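Side-chain contacts in DynE8 (Micromonospora chersina, PDB 4AMM), which probably selects and transfers acyl units as the acyltransferase domain of the iterative polyketide synthase of enediyne (dynemicin) biosynthesis: residues A52-A57 with V65-R70; R81-D84 with L89-V92. All coordinates share one frame; numbering follows the deposited sequence.

Interaction 1 of 2, residues A52-A57 with V65-R70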
ATOM      1  N   ALA A  52      -2.637 -25.360   8.356  1.00 14.74           N
ATOM      2  CA  ALA A  52      -3.808 -24.511   8.713  1.00 15.63           C
ATOM      3  C   ALA A  52      -3.248 -23.467   9.712  1.00 14.62           C
ATOM      4  O   ALA A  52      -2.557 -23.783  10.675  1.00 15.36           O
ATOM      5  CB  ALA A  52      -4.889 -25.377   9.422  1.00 19.00           C
ATOM      6  N   ARG A  53      -3.574 -22.190   9.401  1.00 13.12           N
ATOM      7  CA  ARG A  53      -2.901 -21.065  10.117  1.00 12.87           C
ATOM      8  C   ARG A  53      -3.861 -20.020  10.681  1.00 13.05           C
ATOM      9  O   ARG A  53      -4.870 -19.683  10.042  1.00 14.77           O
ATOM     10  CB  ARG A  53      -1.944 -20.385   9.139  1.00 13.25           C
ATOM     11  CG  ARG A  53      -0.822 -21.273   8.579  1.00 13.50           C
ATOM     12  CD  ARG A  53       0.162 -20.508   7.717  1.00 14.63           C
ATOM     13  NE  ARG A  53       1.252 -21.409   7.295  1.00 16.37           N
ATOM     14  CZ  ARG A  53       2.437 -20.974   6.823  1.00 16.90           C
ATOM     15  NH1 ARG A  53       2.730 -19.662   6.695  1.00 13.01           N
ATOM     16  NH2 ARG A  53       3.344 -21.927   6.406  1.00 18.08           N
ATOM     17  N   PHE A  54      -3.459 -19.509  11.789  1.00 13.10           N
ATOM     18  CA  PHE A  54      -4.131 -18.377  12.481  1.00 13.09           C
ATOM     19  C   PHE A  54      -3.071 -17.377  12.709  1.00 11.71           C
ATOM     20  O   PHE A  54      -1.959 -17.675  13.195  1.00 12.49           O
ATOM     21  CB  PHE A  54      -4.724 -18.844  13.817  1.00 13.83           C
ATOM     22  CG  PHE A  54      -5.159 -17.740  14.744  1.00 14.11           C
ATOM     23  CD1 PHE A  54      -4.248 -17.226  15.603  1.00 13.26           C
ATOM     24  CD2 PHE A  54      -6.470 -17.303  14.697  1.00 16.14           C
ATOM     25  CE1 PHE A  54      -4.600 -16.201  16.493  1.00 16.70           C
ATOM     26  CE2 PHE A  54      -6.849 -16.273  15.585  1.00 18.75           C
ATOM     27  CZ  PHE A  54      -5.923 -15.740  16.455  1.00 16.94           C
ATOM     28  N   ALA A  55      -3.374 -16.052  12.547  1.00 11.84           N
ATOM     29  CA  ALA A  55      -2.478 -15.013  13.032  1.00 11.71           C
ATOM     30  C   ALA A  55      -3.313 -13.780  13.383  1.00 12.45           C
ATOM     31  O   ALA A  55      -4.211 -13.451  12.578  1.00 14.53           O
ATOM     32  CB  ALA A  55      -1.460 -14.606  11.912  1.00 12.99           C
ATOM     33  N   ALA A  56      -2.951 -13.099  14.454  1.00 12.95           N
ATOM     34  CA  ALA A  56      -3.678 -11.884  14.835  1.00 14.30           C
ATOM     35  C   ALA A  56      -2.693 -10.939  15.410  1.00 13.46           C
ATOM     36  O   ALA A  56      -1.782 -11.277  16.182  1.00 14.14           O
ATOM     37  CB  ALA A  56      -4.730 -12.247  15.880  1.00 14.58           C
ATOM     38  N   ALA A  57      -2.938  -9.653  15.125  1.00 14.36           N
ATOM     39  CA  ALA A  57      -2.236  -8.588  15.800  1.00 13.96           C
ATOM     40  C   ALA A  57      -3.161  -8.082  16.921  1.00 15.12           C
ATOM     41  O   ALA A  57      -4.296  -7.718  16.613  1.00 18.73           O
ATOM     42  CB  ALA A  57      -1.958  -7.472  14.818  1.00 17.24           C
ATOM     43  N   VAL A  65      -8.202 -12.999  23.131  1.00 20.72           N
ATOM     44  CA  VAL A  65      -9.411 -13.849  23.385  1.00 21.30           C
ATOM     45  C   VAL A  65     -10.473 -13.518  22.372  1.00 20.49           C
ATOM     46  O   VAL A  65     -11.088 -14.453  21.793  1.00 20.99           O
ATOM     47  CB  VAL A  65      -9.936 -13.630  24.829  1.00 22.77           C
ATOM     48  CG1 VAL A  65     -11.284 -14.315  25.036  1.00 23.99           C
ATOM     49  CG2 VAL A  65      -8.973 -14.120  25.711  1.00 23.14           C
ATOM     50  N   ALA A  66     -10.694 -12.214  22.102  1.00 21.83           N
ATOM     51  CA  ALA A  66     -11.683 -11.792  21.114  1.00 21.96           C
ATOM     52  C   ALA A  66     -11.354 -12.350  19.719  1.00 21.80           C
ATOM     53  O   ALA A  66     -12.253 -12.883  19.032  1.00 21.70           O
ATOM     54  CB  ALA A  66     -11.793 -10.248  21.020  1.00 23.91           C
ATOM     55  N   ALA A  67     -10.092 -12.196  19.286  1.00 19.48           N
ATOM     56  CA  ALA A  67      -9.706 -12.811  18.005  1.00 16.86           C
ATOM     57  C   ALA A  67      -9.861 -14.348  17.897  1.00 17.23           C
ATOM     58  O   ALA A  67     -10.307 -14.823  16.865  1.00 17.46           O
ATOM     59  CB  ALA A  67      -8.245 -12.419  17.653  1.00 18.81           C
ATOM     60  N   LEU A  68      -9.487 -15.035  18.978  1.00 17.18           N
ATOM     61  CA  LEU A  68      -9.723 -16.456  19.025  1.00 17.00           C
ATOM     62  C   LEU A  68     -11.223 -16.824  18.914  1.00 19.22           C
ATOM     63  O   LEU A  68     -11.558 -17.774  18.222  1.00 19.59           O
ATOM     64  CB  LEU A  68      -9.037 -17.084  20.251  1.00 17.69           C
ATOM     65  CG  LEU A  68      -7.488 -16.968  20.211  1.00 14.35           C
ATOM     66  CD1 LEU A  68      -6.903 -17.216  21.559  1.00 19.27           C
ATOM     67  CD2 LEU A  68      -6.854 -17.956  19.217  1.00 17.54           C
ATOM     68  N   ASP A  69     -12.056 -16.082  19.645  1.00 20.77           N
ATOM     69  CA  ASP A  69     -13.484 -16.309  19.590  1.00 21.70           C
ATOM     70  C   ASP A  69     -13.983 -16.204  18.169  1.00 20.19           C
ATOM     71  O   ASP A  69     -14.764 -17.052  17.727  1.00 20.70           O
ATOM     72  CB  ASP A  69     -14.237 -15.353  20.535  1.00 22.00           C
ATOM     73  CG  ASP A  69     -14.113 -15.749  21.963  1.00 27.20           C
ATOM     74  OD1 ASP A  69     -13.821 -16.915  22.236  1.00 29.16           O
ATOM     75  OD2 ASP A  69     -14.311 -14.880  22.842  1.00 32.75           O
ATOM     76  N   ARG A  70     -13.562 -15.168  17.434  1.00 18.95           N
ATOM     77  CA  ARG A  70     -13.956 -15.044  16.053  1.00 18.94           C
ATOM     78  C   ARG A  70     -13.468 -16.180  15.172  1.00 19.17           C
ATOM     79  O   ARG A  70     -14.200 -16.693  14.365  1.00 18.42           O
ATOM     80  CB  ARG A  70     -13.489 -13.698  15.479  1.00 18.57           C
ATOM     81  CG  ARG A  70     -14.292 -12.509  15.979  1.00 23.29           C
ATOM     82  CD  ARG A  70     -13.858 -11.320  15.072  1.00 23.49           C
ATOM     83  NE  ARG A  70     -14.238 -11.412  13.657  1.00 21.50           N
ATOM     84  CZ  ARG A  70     -13.850 -10.479  12.728  1.00 16.80           C
ATOM     85  NH1 ARG A  70     -13.015  -9.533  13.091  1.00 18.57           N
ATOM     86  NH2 ARG A  70     -14.191 -10.539  11.466  1.00 18.46           N
TER
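F54 projects from strand 52-58 onto helix 61-76, where its ring meets L68 and A67. This is helix-on-sheet packing within a small alpha/beta unit, whose helix leads on from this strand to the parallel strand 81-84 as a beta-alpha-beta crossover, with 89-92 lying between the two strands. The short segments run roughly antiparallel, at 145°, and their axes approach to 9.3 Å. A phenylalanine is long enough to reach from the strand to the helix, while the alanines A56 and A67 let the backbones come close.

F54 has the most surface buried in the contact, 55 of 141 Å². Its CG is anti to the backbone N (chi1 167°), which carries the ring outward from the sheet to the helix. L68 comes over one face of the ring: CD2 lies 4.0 Å from the ring centroid and 26° off the ring normal, a CH-pi contact. The methyl is shifted toward the rim, and its nearest ring atom is F54 CZ, 3.7 Å from L68 CD2. The two side chains cross at about a right angle, and the CD2 branch makes the contact. A branched, flexible residue suits this place because L68 also packs on L20 and V23 of helix 13-27, and F54 itself reaches L20.

At the ring edge, near its plane, the carbonyl oxygen of A67 lies 4.0 Å from F54 CE2, and A67 CB is 4.2 Å from F54 CZ. Here the backbone of the helix itself borders the phenylalanine, an approach that the short alanine side chain allows. Two residues along the strand, on the same face as F54, A56 has its CA nearest that of A67, 6.9 Å away, and the two residues meet methyl to methyl, CB to CB, at 3.9 Å.

Interaction 2 of 2, residues R81-D84 with L89-V92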
ATOM      1  N   ARG A  81     -11.544 -19.507   5.737  1.00 19.83           N
ATOM      2  CA  ARG A  81     -10.832 -18.295   5.272  1.00 19.92           C
ATOM      3  C   ARG A  81     -11.522 -17.070   5.844  1.00 18.13           C
ATOM      4  O   ARG A  81     -12.650 -16.737   5.392  1.00 21.91           O
ATOM      5  CB  ARG A  81     -10.867 -18.225   3.750  1.00 21.14           C
ATOM      6  CG  ARG A  81      -9.921 -17.135   3.174  1.00 22.06           C
ATOM      7  CD  ARG A  81      -9.842 -17.037   1.698  1.00 26.15           C
ATOM      8  NE  ARG A  81      -9.412 -18.305   1.114  1.00 30.62           N
ATOM      9  CZ  ARG A  81      -9.229 -18.463  -0.197  1.00 36.51           C
ATOM     10  NH1 ARG A  81      -9.419 -17.431  -1.011  1.00 36.24           N
ATOM     11  NH2 ARG A  81      -8.848 -19.629  -0.680  1.00 36.77           N
ATOM     12  N   LEU A  82     -10.881 -16.391   6.786  1.00 15.63           N
ATOM     13  CA  LEU A  82     -11.384 -15.181   7.462  1.00 15.38           C
ATOM     14  C   LEU A  82     -10.249 -14.175   7.300  1.00 14.24           C
ATOM     15  O   LEU A  82      -9.183 -14.370   7.926  1.00 14.97           O
ATOM     16  CB  LEU A  82     -11.718 -15.480   8.905  1.00 17.40           C
ATOM     17  CG  LEU A  82     -12.464 -14.337   9.621  1.00 20.95           C
ATOM     18  CD1 LEU A  82     -12.696 -14.742  11.100  1.00 22.68           C
ATOM     19  CD2 LEU A  82     -11.824 -12.974   9.595  1.00 25.27           C
ATOM     20  N   LEU A  83     -10.388 -13.132   6.493  1.00 16.19           N
ATOM     21  CA  LEU A  83      -9.319 -12.178   6.265  1.00 15.52           C
ATOM     22  C   LEU A  83      -9.903 -10.831   6.709  1.00 17.08           C
ATOM     23  O   LEU A  83     -10.702 -10.295   5.940  1.00 22.36           O
ATOM     24  CB  LEU A  83      -8.900 -12.155   4.797  1.00 18.42           C
ATOM     25  CG  LEU A  83      -8.469 -13.512   4.171  1.00 18.04           C
ATOM     26  CD1 LEU A  83      -8.127 -13.237   2.729  1.00 20.27           C
ATOM     27  CD2 LEU A  83      -7.268 -14.043   4.963  1.00 21.85           C
ATOM     28  N   ASP A  84      -9.613 -10.387   7.910  1.00 16.26           N
ATOM     29  CA  ASP A  84     -10.149  -9.056   8.338  1.00 15.70           C
ATOM     30  C   ASP A  84      -8.947  -8.136   8.559  1.00 16.26           C
ATOM     31  O   ASP A  84      -8.423  -8.023   9.662  1.00 17.73           O
ATOM     32  CB  ASP A  84     -10.977  -9.210   9.593  1.00 17.10           C
ATOM     33  CG  ASP A  84     -11.704  -7.931   9.895  1.00 18.99           C
ATOM     34  OD1 ASP A  84     -11.299  -6.830   9.356  1.00 18.83           O
ATOM     35  OD2 ASP A  84     -12.660  -8.023  10.712  1.00 16.99           O
ATOM     36  N   LEU A  89      -6.785  -9.697  11.779  1.00 15.53           N
ATOM     37  CA  LEU A  89      -7.132 -11.059  12.121  1.00 14.52           C
ATOM     38  C   LEU A  89      -7.220 -11.844  10.878  1.00 14.18           C
ATOM     39  O   LEU A  89      -7.921 -11.472   9.942  1.00 14.15           O
ATOM     40  CB  LEU A  89      -8.530 -11.106  12.827  1.00 15.77           C
ATOM     41  CG  LEU A  89      -9.052 -12.530  12.916  1.00 17.96           C
ATOM     42  CD1 LEU A  89      -8.093 -13.446  13.715  1.00 21.12           C
ATOM     43  CD2 LEU A  89     -10.451 -12.441  13.570  1.00 22.96           C
ATOM     44  N   PHE A  90      -6.434 -12.960  10.796  1.00 14.50           N
ATOM     45  CA  PHE A  90      -6.355 -13.702   9.571  1.00 15.09           C
ATOM     46  C   PHE A  90      -6.329 -15.189   9.866  1.00 14.36           C
ATOM     47  O   PHE A  90      -5.581 -15.637  10.760  1.00 17.12           O
ATOM     48  CB  PHE A  90      -5.118 -13.346   8.771  1.00 14.06           C
ATOM     49  CG  PHE A  90      -4.958 -11.877   8.522  1.00 13.92           C
ATOM     50  CD1 PHE A  90      -5.567 -11.264   7.380  1.00 14.28           C
ATOM     51  CD2 PHE A  90      -4.273 -11.100   9.394  1.00 14.38           C
ATOM     52  CE1 PHE A  90      -5.426  -9.905   7.181  1.00 18.40           C
ATOM     53  CE2 PHE A  90      -4.120  -9.787   9.185  1.00 16.79           C
ATOM     54  CZ  PHE A  90      -4.747  -9.209   8.076  1.00 15.87           C
ATOM     55  N   LEU A  91      -7.203 -15.958   9.201  1.00 14.61           N
ATOM     56  CA  LEU A  91      -7.322 -17.432   9.414  1.00 13.86           C
ATOM     57  C   LEU A  91      -7.451 -18.053   8.077  1.00 14.78           C
ATOM     58  O   LEU A  91      -8.349 -17.691   7.294  1.00 14.90           O
ATOM     59  CB  LEU A  91      -8.547 -17.698  10.293  1.00 16.64           C
ATOM     60  CG  LEU A  91      -8.977 -19.138  10.506  1.00 20.43           C
ATOM     61  CD1 LEU A  91      -9.348 -20.015   9.285  1.00 23.37           C
ATOM     62  CD2 LEU A  91      -8.148 -19.925  11.350  1.00 23.04           C
ATOM     63  N   VAL A  92      -6.590 -19.053   7.803  1.00 13.38           N
ATOM     64  CA  VAL A  92      -6.633 -19.684   6.483  1.00 14.53           C
ATOM     65  C   VAL A  92      -6.408 -21.161   6.663  1.00 15.67           C
ATOM     66  O   VAL A  92      -5.381 -21.537   7.231  1.00 15.77           O
ATOM     67  CB  VAL A  92      -5.535 -19.088   5.556  1.00 13.36           C
ATOM     68  CG1 VAL A  92      -5.539 -19.736   4.240  1.00 18.42           C
ATOM     69  CG2 VAL A  92      -5.746 -17.598   5.337  1.00 14.96           C
TER
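L82 pairs with L91 across the hairpin and reaches diagonally to L89, on one face of the strand pair 81-84 and 89-92. Its CB sits 4.1 Å from the CB of L91, its cross-strand partner in an antiparallel hydrogen-bonded pair. CG is anti to the backbone N (chi1 -171°) and carries the fork toward L89 instead of L91. At the tip, L82 CD1 meets L89 CD2 at 4.1 Å, and L82 CD2 lies 4.2 Å from L89 O. Leucines suit this face, which is covered by helix 61-76: L82 packs on R70 and H74, and L89 on A67 and R70.

The backbones of L82 and L91 are bonded in both directions, L82 N to L91 O at 2.9 Å and L91 N to L82 O at 2.8 Å. The next such pair is D84 with L89, where the D84 N-H points nearly along the L89 carbonyl (C=O...N angle 175°). The D84 carboxylate turns to R70 of the helix.

The other face carries L83, F90 and V92. L83 CD2 rests 3.9 Å from V92 CG2 and also touches F90 CD1. The L83 and F90 side chains cross at about a right angle, and F90 CD1 comes within 4.0 Å of L83 CA. The large flat ring suits this place because it spans from L83 to A383, A384 and A387 of helix 376-387. Without the F90 ring, as with an alanine here, L83 CD2 is likely to lose its contact with CD1 and a gap to open toward those helix alanines. Hydrogen-bonded pairs (L82-L91, D84-L89) alternate with non-hydrogen-bonded ones (R81-V92, L83-F90), and the four-residue connection between these adjacent antiparallel strands makes a beta hairpin.

How the interactions relate
The two interactions lie in series along the chain, their centres about 8 Å apart: strand 52-58 and helix 61-76 form interaction 1, and the helix then leads into the hairpin of interaction 2. Strands 52-58 and 89-92 are neighbours in one four-stranded antiparallel sheet, joined by a probable hydrogen bond from A55 N to F90 O (2.9 Å). On the helix side F54 CE2 packs against L89 CD1 at 3.6 Å, and a salt bridge links R70 NH1 with D84 OD2 at 2.8 Å. The helix is thus tied to both the inner strands and the edge strand 81-84, forming a unit built on its own antiparallel sheet, distinct from the parallel one, within the acyltransferase construct.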